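Local coordinates for Endonuclease/exonuclease/phosphatase (Leptotrichia buccalis C-1013-b, PDB 3TEB), which probably hydrolyses phosphodiester bonds as a magnesium-binding nuclease of the DNase I-like superfamily, at residues Ile137-Cys142 and Leu170-Gly175; Val95-Arg100 and Val126-Asn131. One frame throughout, in Å; residues are numbered along the deposited sequence.

Overall arrangement
Contact 2 closes first along the chain. The chain leaves strand 91-99 of one mixed sheet, crosses to the other sheet, runs through strand 105-110 and returns in strand 124-132, so that residues 95-100 face residues 126-131. A tight turn then leads into strand 135-143, the antiparallel neighbour of strand 124-132. Contact 1 closes second, when the chain passes through helix 154-162 and brings residues 170-175 beside residues 137-142. The two loops lie in series and neither encloses the other. Contact 2 joins the two sheets face to face, and contact 1 pairs two neighbouring strands within one of them. Their centres are 8 Å apart, and Phe-139 N probably hydrogen-bonds Ile-128 O.

Contact 1 (Ile137-Cys142 and Leu170-Gly175); sequences IEFYSC and LKILMG
Glu-138, Tyr-140 and Cys-142 hydrogen-bond through their backbones to residues 170-174 in a parallel strand pair. The axes of the two short segments approach to 4.6 Å at 18°. Glu-138 N donates to Leu-170 O, and Glu-138 O accepts from Ile-172 N at 2.7 Å. Tyr-140 and Cys-142 continue this ladder with Ile-172 and Met-174. Helix 154-162 connects the two strands in a beta-alpha-beta unit.

On one face Phe-139 and Ile-172 lie side by side. Ile-172 CB is 3.9 Å from Phe-139 CD1. Met-174, a selenomethionine in the model, bends at its third torsion (-75°), which sets CE at the edge of the Phe-139 ring, 3.5 Å from CD1. Ile-6 and Val-37 of the opposing sheet pack on this face.

On the other face Glu-138 and Lys-171 run alongside each other, pointing the same way. Tyr-140 OH donates to Glu-138 OE1 at 2.7 Å, from above the carboxylate plane. OE1 also bonds Thr-165 OG1, and OE2 takes the ND2 atoms of Asn-167 and Asn-169. The ion pair from OE1 to Lys-171 NZ is long, 4.0 Å; NZ also bonds Thr-165 O and Leu-162 O. An alanine at Glu-138 would probably leave Tyr-140 OH without its acceptor and Lys-171 without its nearby negative charge.

The buried carboxylate thus gathers several donors and a nearby positive charge, which is likely to favour its ionised form.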
ATOM      1  N   ILE A 137     -11.472  -3.332 -12.240  1.00 49.08           N
ATOM      2  CA  ILE A 137     -10.224  -2.676 -11.811  1.00 46.36           C
ATOM      3  C   ILE A 137      -9.453  -3.568 -10.857  1.00 44.11           C
ATOM      4  O   ILE A 137     -10.028  -4.144  -9.938  1.00 43.38           O
ATOM      5  CB  ILE A 137     -10.485  -1.306 -11.125  1.00 45.92           C
ATOM      6  CG1 ILE A 137     -11.391  -0.420 -11.997  1.00 46.42           C
ATOM      7  CG2 ILE A 137      -9.175  -0.584 -10.840  1.00 45.58           C
ATOM      8  CD1 ILE A 137     -12.094   0.692 -11.232  1.00 45.66           C
ATOM      9  N   GLU A 138      -8.150  -3.684 -11.085  1.00 42.45           N
ATOM     10  CA  GLU A 138      -7.283  -4.474 -10.217  1.00 40.25           C
ATOM     11  C   GLU A 138      -6.406  -3.568  -9.401  1.00 38.58           C
ATOM     12  O   GLU A 138      -5.740  -2.703  -9.948  1.00 38.65           O
ATOM     13  CB  GLU A 138      -6.424  -5.421 -11.035  1.00 40.71           C
ATOM     14  CG  GLU A 138      -7.229  -6.504 -11.732  1.00 41.90           C
ATOM     15  CD  GLU A 138      -6.450  -7.238 -12.800  1.00 43.29           C
ATOM     16  OE1 GLU A 138      -5.211  -7.111 -12.834  1.00 43.83           O
ATOM     17  OE2 GLU A 138      -7.082  -7.950 -13.608  1.00 44.20           O
ATOM     18  N   PHE A 139      -6.437  -3.759  -8.084  1.00 36.58           N
ATOM     19  CA  PHE A 139      -5.664  -2.959  -7.126  1.00 34.91           C
ATOM     20  C   PHE A 139      -4.545  -3.807  -6.539  1.00 34.09           C
ATOM     21  O   PHE A 139      -4.774  -4.945  -6.154  1.00 33.97           O
ATOM     22  CB  PHE A 139      -6.573  -2.446  -6.019  1.00 33.85           C
ATOM     23  CG  PHE A 139      -7.523  -1.382  -6.466  1.00 34.05           C
ATOM     24  CD1 PHE A 139      -7.131  -0.044  -6.506  1.00 34.11           C
ATOM     25  CD2 PHE A 139      -8.820  -1.709  -6.856  1.00 34.30           C
ATOM     26  CE1 PHE A 139      -8.017   0.962  -6.938  1.00 33.99           C
ATOM     27  CE2 PHE A 139      -9.720  -0.715  -7.282  1.00 34.71           C
ATOM     28  CZ  PHE A 139      -9.311   0.625  -7.321  1.00 34.37           C
ATOM     29  N   TYR A 140      -3.328  -3.281  -6.495  1.00 33.45           N
ATOM     30  CA  TYR A 140      -2.195  -4.071  -6.019  1.00 32.61           C
ATOM     31  C   TYR A 140      -1.487  -3.338  -4.907  1.00 31.52           C
ATOM     32  O   TYR A 140      -1.112  -2.183  -5.085  1.00 31.54           O
ATOM     33  CB  TYR A 140      -1.193  -4.327  -7.145  1.00 33.41           C
ATOM     34  CG  TYR A 140      -1.677  -5.220  -8.255  1.00 34.63           C
ATOM     35  CD1 TYR A 140      -1.219  -6.530  -8.362  1.00 35.37           C
ATOM     36  CD2 TYR A 140      -2.569  -4.754  -9.217  1.00 35.49           C
ATOM     37  CE1 TYR A 140      -1.652  -7.367  -9.395  1.00 36.67           C
ATOM     38  CE2 TYR A 140      -3.009  -5.573 -10.253  1.00 36.93           C
ATOM     39  CZ  TYR A 140      -2.550  -6.879 -10.340  1.00 37.42           C
ATOM     40  OH  TYR A 140      -2.981  -7.698 -11.369  1.00 38.64           O
ATOM     41  N   SER A 141      -1.301  -4.007  -3.770  1.00 30.28           N
ATOM     42  CA  SER A 141      -0.571  -3.436  -2.637  1.00 29.53           C
ATOM     43  C   SER A 141       0.867  -3.934  -2.656  1.00 29.88           C
ATOM     44  O   SER A 141       1.104  -5.131  -2.550  1.00 29.63           O
ATOM     45  CB  SER A 141      -1.249  -3.820  -1.334  1.00 28.43           C
ATOM     46  OG  SER A 141      -0.671  -3.123  -0.246  1.00 27.85           O
ATOM     47  N   CYS A 142       1.819  -3.019  -2.812  1.00 30.56           N
ATOM     48  CA  CYS A 142       3.201  -3.407  -3.067  1.00 31.41           C
ATOM     49  C   CYS A 142       4.150  -2.809  -2.075  1.00 31.37           C
ATOM     50  O   CYS A 142       3.990  -1.654  -1.676  1.00 31.60           O
ATOM     51  CB  CYS A 142       3.659  -2.933  -4.431  1.00 32.30           C
ATOM     52  SG  CYS A 142       2.392  -2.973  -5.674  1.00 34.21           S
ATOM     53  N   LEU A 170      -7.765  -2.031 -16.140  1.00 45.78           N
ATOM     54  CA  LEU A 170      -7.083  -0.977 -15.413  1.00 43.68           C
ATOM     55  C   LEU A 170      -6.450  -1.598 -14.182  1.00 42.00           C
ATOM     56  O   LEU A 170      -7.124  -2.241 -13.367  1.00 42.12           O
ATOM     57  CB  LEU A 170      -8.044   0.141 -15.018  1.00 44.08           C
ATOM     58  CG  LEU A 170      -7.541   1.252 -14.097  1.00 43.42           C
ATOM     59  CD1 LEU A 170      -6.386   2.007 -14.722  1.00 43.43           C
ATOM     60  CD2 LEU A 170      -8.671   2.198 -13.776  1.00 43.41           C
ATOM     61  N   LYS A 171      -5.139  -1.432 -14.081  1.00 39.97           N
ATOM     62  CA  LYS A 171      -4.380  -1.949 -12.960  1.00 37.87           C
ATOM     63  C   LYS A 171      -3.874  -0.761 -12.173  1.00 37.00           C
ATOM     64  O   LYS A 171      -3.200   0.115 -12.729  1.00 37.21           O
ATOM     65  CB  LYS A 171      -3.228  -2.826 -13.451  1.00 37.46           C
ATOM     66  CG  LYS A 171      -3.697  -4.166 -13.938  1.00 36.93           C
ATOM     67  CD  LYS A 171      -2.661  -4.942 -14.715  1.00 36.26           C
ATOM     68  CE  LYS A 171      -3.363  -6.132 -15.342  1.00 36.28           C
ATOM     69  NZ  LYS A 171      -2.477  -7.246 -15.696  1.00 36.79           N
ATOM     70  N   ILE A 172      -4.245  -0.699 -10.895  1.00 35.91           N
ATOM     71  CA  ILE A 172      -3.766   0.362 -10.001  1.00 34.69           C
ATOM     72  C   ILE A 172      -2.887  -0.244  -8.921  1.00 33.75           C
ATOM     73  O   ILE A 172      -3.258  -1.186  -8.219  1.00 33.76           O
ATOM     74  CB  ILE A 172      -4.904   1.237  -9.441  1.00 34.88           C
ATOM     75  CG1 ILE A 172      -5.453   2.109 -10.565  1.00 34.99           C
ATOM     76  CG2 ILE A 172      -4.398   2.115  -8.313  1.00 34.40           C
ATOM     77  CD1 ILE A 172      -6.789   2.711 -10.278  1.00 36.73           C
ATOM     78  N   LEU A 173      -1.707   0.330  -8.804  1.00 32.87           N
ATOM     79  CA  LEU A 173      -0.591  -0.355  -8.216  1.00 31.78           C
ATOM     80  C   LEU A 173       0.018   0.554  -7.144  1.00 31.28           C
ATOM     81  O   LEU A 173       0.694   1.522  -7.454  1.00 31.19           O
ATOM     82  CB  LEU A 173       0.353  -0.665  -9.365  1.00 31.76           C
ATOM     83  CG  LEU A 173       1.400  -1.739  -9.264  1.00 31.57           C
ATOM     84  CD1 LEU A 173       1.546  -2.408 -10.599  1.00 31.40           C
ATOM     85  CD2 LEU A 173       2.674  -1.031  -8.844  1.00 32.12           C
HETATM   86  N   MSE A 174      -0.264   0.226  -5.881  1.00 30.98           N
HETATM   87  CA  MSE A 174      -0.080   1.120  -4.722  1.00 30.57           C
HETATM   88  C   MSE A 174       0.967   0.637  -3.718  1.00 30.20           C
HETATM   89  O   MSE A 174       0.986  -0.541  -3.332  1.00 30.02           O
HETATM   90  CB  MSE A 174      -1.398   1.236  -3.951  1.00 30.80           C
HETATM   91  CG  MSE A 174      -2.560   1.827  -4.707  1.00 31.93           C
HETATM   92 SE   MSE A 174      -4.255   1.484  -3.796  0.75 33.90          SE
HETATM   93  CE  MSE A 174      -4.408  -0.372  -4.257  1.00 34.74           C
ATOM     94  N   GLY A 175       1.816   1.554  -3.264  1.00 30.20           N
ATOM     95  CA  GLY A 175       2.654   1.272  -2.110  1.00 30.57           C
ATOM     96  C   GLY A 175       4.063   1.827  -2.049  1.00 30.95           C
ATOM     97  O   GLY A 175       4.425   2.789  -2.734  1.00 31.00           O
TER

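Contact 2 (Val95-Arg100 and Val126-Asn131); sequences VAVITR and VSITIN
Val-95, Val-97 and Thr-99 meet Val-126, Ile-128 and Ile-130 in a face-to-face contact between two beta sheets. It lies in the interior of the DNase I-like fold, a sandwich of two mixed sheets with helices on the outside. Strand 91-99 belongs to one sheet and strand 124-132 to the other.

The axes of the two short segments come within 7.1 Å and run nearly the same way, at 22°. No hydrogen bond links the segments. Each strand has its backbone partners in its own sheet: Val-95 and Val-97 pair with Ser-82 and His-80, while strand 124-132 pairs with strand 135-143. What joins the sheets here is side-chain contact.

Val-126 takes part in two of the contacts, one with each methyl. Its CG2 meets Val-95 CG2 at 3.6 Å. Its CG1 meets Val-97 CG2 at 3.9 Å. In both pairs the side chains slide past each other in opposite directions. With CG1 anti to the backbone N (chi1 174°), that methyl is the one beside Val-97, and CG2, anti to the carbonyl carbon, is the one beside Val-95. Further along, Val-97 CG1 approaches Ile-128 CG2 more loosely, at 4.4 Å.

The Val-95 end lies nearest the metal site. Its side chain is about 7 Å from that of Glu-42, a magnesium ligand in a structure of this protein. Ala-96 turns away from strand 124-132, yet its carbonyl oxygen accepts a bond from Ser-141 OG of the opposite sheet.

At the far end Thr-99 and Ile-130 reach toward each other, tip to tip. Thr-99 OG1 is hydrogen-bonded to Asp-36 O and His-101 N, and it lies 3.7 Å from the terminal methyl CD1 of Ile-130.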
ATOM      1  N   VAL A  95       1.429  -7.526   3.502  1.00 24.01           N
ATOM      2  CA  VAL A  95       0.748  -6.356   2.982  1.00 23.98           C
ATOM      3  C   VAL A  95      -0.718  -6.644   3.073  1.00 24.00           C
ATOM      4  O   VAL A  95      -1.105  -7.802   3.214  1.00 24.02           O
ATOM      5  CB  VAL A  95       1.127  -6.059   1.516  1.00 24.05           C
ATOM      6  CG1 VAL A  95       2.538  -5.494   1.428  1.00 24.28           C
ATOM      7  CG2 VAL A  95       1.009  -7.299   0.661  1.00 24.02           C
ATOM      8  N   ALA A  96      -1.540  -5.603   3.013  1.00 24.19           N
ATOM      9  CA  ALA A  96      -2.976  -5.817   3.040  1.00 24.41           C
ATOM     10  C   ALA A  96      -3.717  -4.823   2.170  1.00 24.95           C
ATOM     11  O   ALA A  96      -3.141  -3.838   1.701  1.00 25.19           O
ATOM     12  CB  ALA A  96      -3.493  -5.785   4.446  1.00 24.16           C
ATOM     13  N   VAL A  97      -4.989  -5.111   1.925  1.00 25.64           N
ATOM     14  CA  VAL A  97      -5.886  -4.181   1.267  1.00 26.44           C
ATOM     15  C   VAL A  97      -7.181  -4.217   2.049  1.00 27.11           C
ATOM     16  O   VAL A  97      -7.681  -5.291   2.372  1.00 27.58           O
ATOM     17  CB  VAL A  97      -6.202  -4.615  -0.182  1.00 26.41           C
ATOM     18  CG1 VAL A  97      -7.202  -3.667  -0.805  1.00 26.73           C
ATOM     19  CG2 VAL A  97      -4.946  -4.683  -1.036  1.00 26.05           C
ATOM     20  N   ILE A  98      -7.716  -3.056   2.384  1.00 27.92           N
ATOM     21  CA  ILE A  98      -9.067  -2.982   2.939  1.00 28.86           C
ATOM     22  C   ILE A  98      -9.984  -2.383   1.879  1.00 29.48           C
ATOM     23  O   ILE A  98      -9.555  -1.522   1.100  1.00 29.77           O
ATOM     24  CB  ILE A  98      -9.141  -2.072   4.176  1.00 28.96           C
ATOM     25  CG1 ILE A  98      -8.118  -2.479   5.250  1.00 29.88           C
ATOM     26  CG2 ILE A  98     -10.553  -2.050   4.733  1.00 29.26           C
ATOM     27  CD1 ILE A  98      -8.421  -3.771   5.990  1.00 31.35           C
ATOM     28  N   THR A  99     -11.238  -2.820   1.834  1.00 29.95           N
ATOM     29  CA  THR A  99     -12.145  -2.246   0.855  1.00 30.56           C
ATOM     30  C   THR A  99     -13.588  -2.165   1.296  1.00 30.85           C
ATOM     31  O   THR A  99     -14.067  -3.025   2.025  1.00 30.85           O
ATOM     32  CB  THR A  99     -11.995  -2.892  -0.571  1.00 30.76           C
ATOM     33  OG1 THR A  99     -12.886  -2.236  -1.485  1.00 31.73           O
ATOM     34  CG2 THR A  99     -12.243  -4.398  -0.572  1.00 30.40           C
ATOM     35  N   ARG A 100     -14.243  -1.101   0.835  1.00 31.48           N
ATOM     36  CA  ARG A 100     -15.674  -0.850   0.980  1.00 32.48           C
ATOM     37  C   ARG A 100     -16.501  -1.720   0.040  1.00 33.42           C
ATOM     38  O   ARG A 100     -17.696  -1.948   0.287  1.00 33.80           O
ATOM     39  CB  ARG A 100     -15.953   0.587   0.584  1.00 32.47           C
ATOM     40  CG  ARG A 100     -16.380   1.498   1.661  1.00 32.76           C
ATOM     41  CD  ARG A 100     -16.402   2.922   1.140  1.00 34.23           C
ATOM     42  NE  ARG A 100     -17.415   3.110   0.103  1.00 37.02           N
ATOM     43  CZ  ARG A 100     -17.451   4.125  -0.761  1.00 38.30           C
ATOM     44  NH1 ARG A 100     -16.528   5.074  -0.733  1.00 38.19           N
ATOM     45  NH2 ARG A 100     -18.411   4.183  -1.674  1.00 40.19           N
ATOM     46  N   VAL A 126      -0.536  -8.322  -2.748  1.00 21.97           N
ATOM     47  CA  VAL A 126      -1.951  -8.634  -2.649  1.00 23.06           C
ATOM     48  C   VAL A 126      -2.699  -7.867  -3.722  1.00 24.09           C
ATOM     49  O   VAL A 126      -2.578  -6.636  -3.809  1.00 24.61           O
ATOM     50  CB  VAL A 126      -2.527  -8.294  -1.272  1.00 23.61           C
ATOM     51  CG1 VAL A 126      -4.025  -8.502  -1.247  1.00 23.83           C
ATOM     52  CG2 VAL A 126      -1.908  -9.181  -0.260  1.00 23.98           C
ATOM     53  N   SER A 127      -3.462  -8.590  -4.542  1.00 25.03           N
ATOM     54  CA  SER A 127      -4.314  -7.943  -5.527  1.00 26.32           C
ATOM     55  C   SER A 127      -5.780  -8.212  -5.267  1.00 27.81           C
ATOM     56  O   SER A 127      -6.153  -9.230  -4.686  1.00 28.18           O
ATOM     57  CB  SER A 127      -3.940  -8.338  -6.945  1.00 25.76           C
ATOM     58  OG  SER A 127      -4.436  -9.618  -7.255  1.00 26.12           O
ATOM     59  N   ILE A 128      -6.595  -7.274  -5.730  1.00 29.68           N
ATOM     60  CA  ILE A 128      -8.021  -7.275  -5.544  1.00 31.80           C
ATOM     61  C   ILE A 128      -8.674  -6.871  -6.884  1.00 33.17           C
ATOM     62  O   ILE A 128      -8.172  -5.990  -7.585  1.00 33.12           O
ATOM     63  CB  ILE A 128      -8.364  -6.364  -4.316  1.00 32.59           C
ATOM     64  CG1 ILE A 128      -9.278  -7.089  -3.368  1.00 34.09           C
ATOM     65  CG2 ILE A 128      -8.888  -4.971  -4.654  1.00 33.24           C
ATOM     66  CD1 ILE A 128      -8.611  -8.299  -2.808  1.00 34.93           C
ATOM     67  N   THR A 129      -9.752  -7.543  -7.280  1.00 35.23           N
ATOM     68  CA  THR A 129     -10.506  -7.095  -8.455  1.00 37.47           C
ATOM     69  C   THR A 129     -11.908  -6.601  -8.071  1.00 40.05           C
ATOM     70  O   THR A 129     -12.720  -7.358  -7.538  1.00 40.79           O
ATOM     71  CB  THR A 129     -10.551  -8.177  -9.564  1.00 37.02           C
ATOM     72  OG1 THR A 129      -9.223  -8.639  -9.815  1.00 36.78           O
ATOM     73  CG2 THR A 129     -11.103  -7.619 -10.861  1.00 36.89           C
ATOM     74  N   ILE A 130     -12.167  -5.323  -8.326  1.00 42.49           N
ATOM     75  CA  ILE A 130     -13.471  -4.737  -8.077  1.00 46.03           C
ATOM     76  C   ILE A 130     -14.106  -4.445  -9.399  1.00 48.51           C
ATOM     77  O   ILE A 130     -13.472  -3.886 -10.294  1.00 48.06           O
ATOM     78  CB  ILE A 130     -13.390  -3.353  -7.396  1.00 46.54           C
ATOM     79  CG1 ILE A 130     -12.301  -3.290  -6.305  1.00 47.00           C
ATOM     80  CG2 ILE A 130     -14.778  -2.913  -6.903  1.00 47.86           C
ATOM     81  CD1 ILE A 130     -12.790  -3.527  -4.916  1.00 48.78           C
ATOM     82  N   ASN A 131     -15.373  -4.819  -9.519  1.00 52.60           N
ATOM     83  CA  ASN A 131     -16.198  -4.354 -10.607  1.00 56.59           C
ATOM     84  C   ASN A 131     -16.790  -3.009 -10.211  1.00 60.37           C
ATOM     85  O   ASN A 131     -17.546  -2.909  -9.244  1.00 61.07           O
ATOM     86  CB  ASN A 131     -17.298  -5.361 -10.912  1.00 56.96           C
ATOM     87  CG  ASN A 131     -18.141  -4.949 -12.088  1.00 57.81           C
ATOM     88  OD1 ASN A 131     -19.343  -4.751 -11.956  1.00 59.78           O
ATOM     89  ND2 ASN A 131     -17.512  -4.790 -13.244  1.00 57.64           N
TER